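Local coordinates for A rubisco-like protein (Burkholderia fungorum, PDB 3NWR) that is a rubisco-like protein, classed as a lyase, with the two-domain fold of the RuBisCO large chain and a carboxylated lysine that probably marks a metal-dependent active site, at residues F301-L310 / D338-D349; L240-E251 / A269-L279. All coordinates share one frame; numbering follows the deposited sequence. Where two conformers were deposited one is given.

Interaction 1: residues F301-L310 / D338-D349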
# COMPACT_ATOMS: atom_id res chain seq x y z
N PHE A 301 8.71 -10.92 0.72
CA PHE A 301 9.30 -10.02 1.71
C PHE A 301 10.63 -9.44 1.25
O PHE A 301 10.93 -8.29 1.53
CB PHE A 301 9.45 -10.73 3.07
CG PHE A 301 9.87 -9.81 4.19
CD1 PHE A 301 8.94 -9.03 4.86
CD2 PHE A 301 11.19 -9.76 4.59
CE1 PHE A 301 9.34 -8.19 5.92
CE2 PHE A 301 11.60 -8.93 5.63
CZ PHE A 301 10.66 -8.15 6.30
N GLN A 302 11.45 -10.22 0.55
CA GLN A 302 12.76 -9.71 0.14
C GLN A 302 12.62 -8.37 -0.60
O GLN A 302 13.35 -7.41 -0.31
CB GLN A 302 13.47 -10.73 -0.75
CG GLN A 302 14.97 -10.55 -0.88
CD GLN A 302 15.37 -9.33 -1.67
OE1 GLN A 302 14.64 -8.86 -2.56
NE2 GLN A 302 16.54 -8.79 -1.34
N ALA A 303 11.69 -8.33 -1.54
CA ALA A 303 11.45 -7.12 -2.32
C ALA A 303 10.84 -6.02 -1.45
O ALA A 303 11.28 -4.86 -1.49
CB ALA A 303 10.55 -7.42 -3.51
N TYR A 304 9.80 -6.38 -0.70
CA TYR A 304 9.10 -5.45 0.18
C TYR A 304 10.07 -4.75 1.14
O TYR A 304 10.07 -3.52 1.26
CB TYR A 304 8.06 -6.24 0.97
CG TYR A 304 7.21 -5.45 1.94
CD1 TYR A 304 6.20 -4.60 1.49
CD2 TYR A 304 7.39 -5.58 3.32
CE1 TYR A 304 5.40 -3.88 2.39
CE2 TYR A 304 6.60 -4.88 4.22
CZ TYR A 304 5.61 -4.04 3.75
OH TYR A 304 4.84 -3.37 4.67
N GLN A 305 10.90 -5.55 1.82
CA GLN A 305 11.83 -5.01 2.81
C GLN A 305 12.96 -4.21 2.15
O GLN A 305 13.50 -3.29 2.75
CB GLN A 305 12.38 -6.12 3.72
CG GLN A 305 13.26 -7.16 3.01
CD GLN A 305 14.75 -6.91 3.20
OE1 GLN A 305 15.20 -6.60 4.30
NE2 GLN A 305 15.52 -7.09 2.13
N THR A 306 13.30 -4.55 0.90
CA THR A 306 14.25 -3.72 0.16
C THR A 306 13.70 -2.31 -0.01
O THR A 306 14.36 -1.32 0.36
CB THR A 306 14.57 -4.32 -1.21
OG1 THR A 306 15.23 -5.58 -1.05
CG2 THR A 306 15.48 -3.38 -1.99
N LEU A 307 12.49 -2.20 -0.55
CA LEU A 307 11.88 -0.89 -0.75
C LEU A 307 11.75 -0.14 0.56
O LEU A 307 12.12 1.04 0.65
CB LEU A 307 10.52 -1.03 -1.41
CG LEU A 307 10.53 -1.64 -2.81
CD1 LEU A 307 9.10 -1.92 -3.23
CD2 LEU A 307 11.21 -0.68 -3.78
N TRP A 308 11.24 -0.80 1.59
CA TRP A 308 11.09 -0.12 2.88
C TRP A 308 12.40 0.30 3.52
O TRP A 308 12.49 1.36 4.14
CB TRP A 308 10.16 -0.91 3.83
CG TRP A 308 8.76 -0.58 3.47
CD1 TRP A 308 7.85 -1.36 2.80
CD2 TRP A 308 8.15 0.69 3.64
NE1 TRP A 308 6.69 -0.65 2.59
CE2 TRP A 308 6.85 0.61 3.10
CE3 TRP A 308 8.57 1.89 4.24
CZ2 TRP A 308 5.97 1.70 3.13
CZ3 TRP A 308 7.70 2.95 4.26
CH2 TRP A 308 6.42 2.86 3.71
N ARG A 309 13.45 -0.50 3.36
CA ARG A 309 14.73 -0.12 3.93
C ARG A 309 15.31 1.14 3.28
O ARG A 309 16.06 1.88 3.91
CB ARG A 309 15.69 -1.31 3.88
CG ARG A 309 15.42 -2.28 5.02
CD ARG A 309 16.11 -3.62 4.84
NE ARG A 309 17.57 -3.51 4.89
CZ ARG A 309 18.38 -4.56 4.81
NH1 ARG A 309 19.69 -4.39 4.87
NH2 ARG A 309 17.86 -5.78 4.69
N LEU A 310 14.93 1.40 2.03
CA LEU A 310 15.36 2.63 1.36
C LEU A 310 14.79 3.89 2.03
O LEU A 310 15.30 4.99 1.81
CB LEU A 310 15.02 2.62 -0.13
CG LEU A 310 15.66 1.48 -0.93
CD1 LEU A 310 15.17 1.48 -2.38
CD2 LEU A 310 17.19 1.56 -0.90
N ASP A 338 16.63 -11.86 5.63
CA ASP A 338 16.64 -10.68 4.76
C ASP A 338 17.07 -9.43 5.54
O ASP A 338 17.91 -8.65 5.08
CB ASP A 338 15.27 -10.43 4.14
CG ASP A 338 14.93 -11.40 3.02
OD1 ASP A 338 15.86 -11.92 2.35
OD2 ASP A 338 13.71 -11.61 2.79
N CYS A 339 16.49 -9.25 6.72
CA CYS A 339 16.77 -8.08 7.56
C CYS A 339 18.26 -7.93 7.85
O CYS A 339 18.79 -6.81 7.90
CB CYS A 339 16.00 -8.16 8.87
SG CYS A 339 14.21 -7.95 8.70
N ALA A 340 18.92 -9.07 8.06
CA ALA A 340 20.34 -9.07 8.41
C ALA A 340 21.26 -8.95 7.20
O ALA A 340 22.46 -8.72 7.34
CB ALA A 340 20.68 -10.32 9.21
N THR A 341 20.70 -9.11 6.00
CA THR A 341 21.49 -9.08 4.78
C THR A 341 21.59 -7.65 4.26
O THR A 341 20.57 -7.03 3.98
CB THR A 341 20.83 -9.97 3.71
OG1 THR A 341 20.67 -11.30 4.23
CG2 THR A 341 21.66 -10.01 2.41
N PRO A 342 22.82 -7.11 4.14
CA PRO A 342 22.95 -5.75 3.58
C PRO A 342 22.34 -5.67 2.19
O PRO A 342 22.39 -6.65 1.43
CB PRO A 342 24.46 -5.53 3.51
CG PRO A 342 25.02 -6.46 4.55
CD PRO A 342 24.13 -7.68 4.50
N LEU A 343 21.75 -4.53 1.86
CA LEU A 343 21.09 -4.40 0.56
C LEU A 343 22.08 -4.52 -0.60
O LEU A 343 21.73 -5.00 -1.68
CB LEU A 343 20.30 -3.08 0.47
CG LEU A 343 19.08 -2.92 1.39
CD1 LEU A 343 18.30 -1.66 1.05
CD2 LEU A 343 18.18 -4.15 1.31
N ALA A 344 23.31 -4.08 -0.38
CA ALA A 344 24.35 -4.18 -1.40
C ALA A 344 25.71 -4.32 -0.75
O ALA A 344 25.87 -4.01 0.43
CB ALA A 344 24.32 -2.96 -2.32
N ALA A 345 26.68 -4.80 -1.51
CA ALA A 345 28.02 -5.01 -0.98
C ALA A 345 28.56 -3.77 -0.27
O ALA A 345 28.58 -2.67 -0.83
CB ALA A 345 28.98 -5.44 -2.08
N GLY A 346 28.98 -3.95 0.98
CA GLY A 346 29.63 -2.89 1.74
C GLY A 346 28.75 -1.78 2.30
O GLY A 346 29.27 -0.79 2.80
N CYS A 347 27.44 -1.96 2.23
CA CYS A 347 26.50 -0.94 2.69
C CYS A 347 26.34 -0.89 4.21
O CYS A 347 26.08 0.18 4.78
CB CYS A 347 25.13 -1.12 2.02
SG CYS A 347 25.08 -0.61 0.30
N ASP A 348 26.49 -2.04 4.85
CA ASP A 348 26.33 -2.14 6.31
C ASP A 348 25.04 -1.50 6.82
O ASP A 348 25.05 -0.67 7.73
CB ASP A 348 27.54 -1.52 7.02
CG ASP A 348 27.51 -1.74 8.53
OD1 ASP A 348 27.09 -2.84 8.96
OD2 ASP A 348 27.89 -0.81 9.28
N ASP A 349 23.92 -1.90 6.23
CA ASP A 349 22.64 -1.26 6.48
C ASP A 349 21.57 -2.24 6.99
O ASP A 349 20.38 -2.06 6.73
CB ASP A 349 22.17 -0.60 5.18
CG ASP A 349 21.99 -1.60 4.05
OD1 ASP A 349 22.21 -2.81 4.27
OD2 ASP A 349 21.63 -1.19 2.93
O HOH W 1 17.90 -10.40 1.32
O HOH W 2 11.89 -13.07 1.51
O HOH W 3 18.52 -7.73 1.96
O HOH W 4 18.68 -0.73 5.20

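Interaction 2: residues L240-E251 / A269-L279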
# COMPACT_ATOMS: atom_id res chain seq x y z
N LEU A 240 1.31 13.38 7.59
CA LEU A 240 2.76 13.59 7.70
C LEU A 240 3.15 14.79 8.58
O LEU A 240 4.00 14.65 9.46
CB LEU A 240 3.43 13.72 6.32
CG LEU A 240 4.95 13.92 6.24
CD1 LEU A 240 5.39 15.38 6.49
CD2 LEU A 240 5.71 12.95 7.14
N ASP A 241 2.53 15.94 8.36
CA ASP A 241 2.86 17.10 9.18
C ASP A 241 2.62 16.79 10.65
O ASP A 241 3.42 17.16 11.52
CB ASP A 241 2.05 18.33 8.77
CG ASP A 241 2.43 18.86 7.40
OD1 ASP A 241 3.54 18.57 6.91
OD2 ASP A 241 1.61 19.59 6.80
N ALA A 242 1.51 16.12 10.94
CA ALA A 242 1.19 15.74 12.31
C ALA A 242 2.21 14.76 12.87
O ALA A 242 2.64 14.90 14.01
CB ALA A 242 -0.22 15.16 12.40
N MET A 243 2.62 13.78 12.06
CA MET A 243 3.64 12.83 12.50
C MET A 243 4.93 13.51 12.91
O MET A 243 5.56 13.09 13.88
CB MET A 243 3.97 11.79 11.43
CG MET A 243 2.92 10.71 11.30
SD MET A 243 3.61 9.18 10.62
CE MET A 243 3.98 9.72 8.97
N ARG A 244 5.34 14.53 12.17
CA ARG A 244 6.54 15.26 12.53
C ARG A 244 6.37 15.96 13.87
O ARG A 244 7.28 15.95 14.69
CB ARG A 244 6.93 16.27 11.44
CG ARG A 244 7.73 15.65 10.29
CD ARG A 244 8.03 16.65 9.19
NE ARG A 244 9.14 16.19 8.34
CZ ARG A 244 9.34 16.57 7.08
NH1 ARG A 244 8.49 17.41 6.49
NH2 ARG A 244 10.37 16.10 6.40
N ARG A 245 5.20 16.55 14.10
CA ARG A 245 4.92 17.17 15.39
C ARG A 245 4.96 16.12 16.50
O ARG A 245 5.51 16.36 17.57
CB ARG A 245 3.57 17.90 15.39
CG ARG A 245 3.57 19.14 14.51
CD ARG A 245 2.31 19.98 14.69
NE ARG A 245 1.08 19.27 14.33
CZ ARG A 245 0.54 19.26 13.11
NH1 ARG A 245 1.12 19.90 12.10
NH2 ARG A 245 -0.59 18.60 12.89
N HIS A 246 4.37 14.95 16.25
CA HIS A 246 4.38 13.88 17.25
C HIS A 246 5.80 13.43 17.56
O HIS A 246 6.14 13.19 18.71
CB HIS A 246 3.59 12.65 16.77
CG HIS A 246 2.15 12.91 16.45
ND1 HIS A 246 1.41 13.93 17.01
CD2 HIS A 246 1.31 12.24 15.62
CE1 HIS A 246 0.18 13.88 16.54
NE2 HIS A 246 0.09 12.87 15.69
N ALA A 247 6.62 13.30 16.53
CA ALA A 247 8.00 12.84 16.72
C ALA A 247 8.81 13.86 17.51
O ALA A 247 9.64 13.49 18.36
CB ALA A 247 8.65 12.54 15.36
N GLU A 248 8.58 15.15 17.25
CA GLU A 248 9.24 16.21 18.02
C GLU A 248 8.87 16.11 19.49
O GLU A 248 9.72 16.23 20.37
CB GLU A 248 8.85 17.58 17.48
CG GLU A 248 9.39 17.90 16.10
CD GLU A 248 8.96 19.29 15.65
OE1 GLU A 248 8.76 20.16 16.53
OE2 GLU A 248 8.82 19.50 14.43
N LEU A 249 7.59 15.87 19.77
CA LEU A 249 7.14 15.72 21.16
C LEU A 249 7.79 14.51 21.84
O LEU A 249 8.26 14.60 22.97
CB LEU A 249 5.62 15.60 21.25
CG LEU A 249 5.10 15.30 22.66
CD1 LEU A 249 5.38 16.49 23.59
CD2 LEU A 249 3.62 14.96 22.64
N VAL A 250 7.82 13.37 21.14
CA VAL A 250 8.43 12.18 21.72
C VAL A 250 9.88 12.49 22.09
O VAL A 250 10.33 12.13 23.18
CB VAL A 250 8.33 10.96 20.77
CG1 VAL A 250 9.16 9.78 21.31
CG2 VAL A 250 6.88 10.53 20.62
N GLU A 251 10.60 13.17 21.21
CA GLU A 251 11.99 13.51 21.50
C GLU A 251 12.10 14.46 22.69
O GLU A 251 12.95 14.26 23.58
CB GLU A 251 12.69 14.12 20.28
CG GLU A 251 14.13 14.51 20.53
CD GLU A 251 14.84 15.03 19.30
OE1 GLU A 251 14.20 15.11 18.22
OE2 GLU A 251 16.03 15.37 19.41
N ALA A 269 5.95 9.71 2.82
CA ALA A 269 5.89 10.25 4.17
C ALA A 269 7.04 9.74 5.03
O ALA A 269 7.66 10.51 5.77
CB ALA A 269 4.56 9.90 4.84
N ILE A 270 7.31 8.44 4.96
CA ILE A 270 8.32 7.89 5.85
C ILE A 270 9.72 8.39 5.53
O ILE A 270 10.50 8.69 6.44
CB ILE A 270 8.26 6.35 5.89
CG1 ILE A 270 6.91 5.87 6.43
CG2 ILE A 270 9.43 5.79 6.72
CD1 ILE A 270 6.54 6.36 7.83
N GLN A 271 10.05 8.52 4.24
CA GLN A 271 11.37 9.03 3.89
C GLN A 271 11.54 10.46 4.42
O GLN A 271 12.60 10.81 4.95
CB GLN A 271 11.64 8.95 2.38
CG GLN A 271 13.04 9.41 2.04
CD GLN A 271 13.43 9.21 0.59
OE1 GLN A 271 12.65 8.71 -0.22
NE2 GLN A 271 14.65 9.61 0.27
N SER A 272 10.49 11.27 4.31
CA SER A 272 10.56 12.63 4.82
C SER A 272 10.68 12.65 6.35
O SER A 272 11.49 13.40 6.90
CB SER A 272 9.36 13.45 4.36
OG SER A 272 9.48 13.74 2.97
N LEU A 273 9.90 11.82 7.03
CA LEU A 273 9.96 11.73 8.48
C LEU A 273 11.35 11.32 8.92
O LEU A 273 11.88 11.84 9.90
CB LEU A 273 8.94 10.72 9.00
CG LEU A 273 8.99 10.40 10.49
CD1 LEU A 273 8.66 11.65 11.33
CD2 LEU A 273 8.01 9.27 10.79
N ARG A 274 11.93 10.36 8.21
CA ARG A 274 13.27 9.86 8.53
C ARG A 274 14.30 10.97 8.58
O ARG A 274 15.21 10.94 9.43
CB ARG A 274 13.70 8.82 7.50
CG ARG A 274 15.20 8.49 7.51
CD ARG A 274 15.58 7.48 8.61
NE ARG A 274 15.49 8.06 9.95
CZ ARG A 274 15.65 7.38 11.09
NH1 ARG A 274 15.90 6.06 11.11
NH2 ARG A 274 15.56 8.05 12.23
N ARG A 275 14.18 11.93 7.68
CA ARG A 275 15.16 13.01 7.61
C ARG A 275 15.06 14.00 8.76
O ARG A 275 16.03 14.69 9.08
CB ARG A 275 15.06 13.76 6.28
CG ARG A 275 15.62 13.00 5.09
CD ARG A 275 15.88 13.97 3.93
NE ARG A 275 14.68 14.74 3.64
CZ ARG A 275 13.69 14.30 2.86
NH1 ARG A 275 13.79 13.10 2.30
NH2 ARG A 275 12.63 15.05 2.65
N THR A 276 13.90 14.08 9.40
CA THR A 276 13.72 15.08 10.45
C THR A 276 13.67 14.53 11.88
O THR A 276 13.70 15.31 12.83
CB THR A 276 12.49 15.99 10.17
OG1 THR A 276 11.32 15.19 9.97
CG2 THR A 276 12.74 16.82 8.91
N THR A 277 13.61 13.22 12.05
CA THR A 277 13.68 12.67 13.41
C THR A 277 14.95 11.86 13.67
O THR A 277 15.35 11.02 12.86
CB THR A 277 12.46 11.83 13.81
OG1 THR A 277 12.59 11.45 15.19
CG2 THR A 277 12.38 10.57 12.97
N PRO A 278 15.58 12.12 14.82
CA PRO A 278 16.78 11.37 15.22
C PRO A 278 16.44 10.10 16.00
O PRO A 278 17.36 9.43 16.48
CB PRO A 278 17.50 12.36 16.13
CG PRO A 278 16.40 13.14 16.77
CD PRO A 278 15.32 13.26 15.71
N LEU A 279 15.16 9.78 16.13
CA LEU A 279 14.72 8.63 16.91
C LEU A 279 14.81 7.34 16.10
O LEU A 279 14.97 7.36 14.88
CB LEU A 279 13.27 8.84 17.38
CG LEU A 279 13.04 10.15 18.15
CD1 LEU A 279 11.57 10.39 18.39
CD2 LEU A 279 13.81 10.09 19.47
O HOH W 5 12.07 13.73 16.98

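Interaction 1: residues F301-L310 / D338-D349
Helix 301-309 lies against the end of helix 329-340 and the loop that follows it, with CA atoms nearest at Gln302 and Asp338 (6.1 Å) and again at Thr306 and Leu343. Both helices belong to the parallel beta/alpha barrel of the RuBisCO catalytic domain, packed outside its strands, and the loop 341-349 leads on to strand 352-355. Arg309 carries the contact. Its chain is extended to CD and then bends at chi3 (66°), which brings the guanidinium in among the carbonyls of the opposing loop. Arg309 NH1 and NH2 grip Thr341 O end-on, at 2.9 and 3.1 Å, both from the same face of that carbonyl. NH2 also makes a straighter bond (162°) to Gln305 OE1, on a lone pair in the amide plane, and a weak one to Asp338 O; thus Gln305 of the same helix fixes the rotation of the group. NH1 forms a salt bridge with Asp349 OD1, though its hydrogen bond there is weak and bent, the carboxylate turned 73° from the guanidinium; Asp349 OD2 pairs with Arg139. Leu343 CD2 sits over the centre of one guanidinium face, 3.5 Å from Arg309 CZ, while its CD1 touches Leu310 CD2. At the other end, the Asp338 carboxylate lies nearly coplanar with the Phe301 ring, OD2 at the ring edge, where Cys339 SG also approaches. Two waters link Asp338 to Gln302, from OD2 to the backbone N and from OD1 to NE2, each weakly held on the Gln302 side, while Gln302 OE1 accepts from Leu132 N. A further water accepts from Arg309 NE and donates to Asp349 O at 2.6 Å.

Interaction 2: residues L240-E251 / A269-L279
Leu273 enters helix 240-252 as a knob, lodged among Leu240, Met243, Arg244 and Ala247. With its CG anti to the backbone N (chi1 173°), the branch leans across to the other helix and Leu273 CD1 comes 4.1 Å from Ala247 CB. Leu240 CD2 lies against both Ala269 CB and Leu273 CB, and the bend of Met243 at chi3 (-68°) carries CE to Ala269 CB and the tip of Ile270. Arg244 runs out extended from CG to NE, crossing Thr276 at about a right angle; Arg244 NE bonds to Thr276 OG1 at 2.9 Å, and NH2 makes a weak bond to Ser272 O. Asp241 of the second subunit forms salt bridges with this NH2 and with Arg275 NH2, so the two arginines, 4.5 Å apart between the NH2 atoms of Arg244 and Arg275, share a carboxylate. These are neighbouring helices of the RuBisCO-type barrel, joined through strand 257-261 in an alpha-beta-alpha sequence; the axes of segments 240-251 and 269-276 cross at -29°, 10.2 Å apart at their closest. Beyond helix 267-276, Thr277 OG1 accepts from Leu279 N in an ST turn. Leu279 CD1 packs on Val250 CG1 at 3.8 Å and on Ala247 O. At the C-terminal end of the contact, the extended Glu251 side chain crosses Pro278 at about a right angle, Glu251 OE1 3.3 Å from Pro278 CG, and one water bridges this oxygen and Thr277 OG1, and more weakly Ala247 O.

Along the chain the contacts come in series: interaction 2 closes at residue 279, and strand 280-284 then runs through the parallel sheet before helix 301-309 opens interaction 1. Their centres lie 22 Å apart, yet they meet where Trp308 CZ3 packs on Ile270 CG1 at 3.7 Å. Helices 240-252, 267-276, 301-309 and 329-340 thus follow one another around the outside of the barrel, next to the consecutive strands 257-261, 280-284 and 315-319. Their surroundings differ. Interaction 1 borders strand 126-133 and helix 136-139, so it lies where the N-terminal domain meets the barrel; interaction 2 reaches the second subunit and joins barrel packing to dimer assembly.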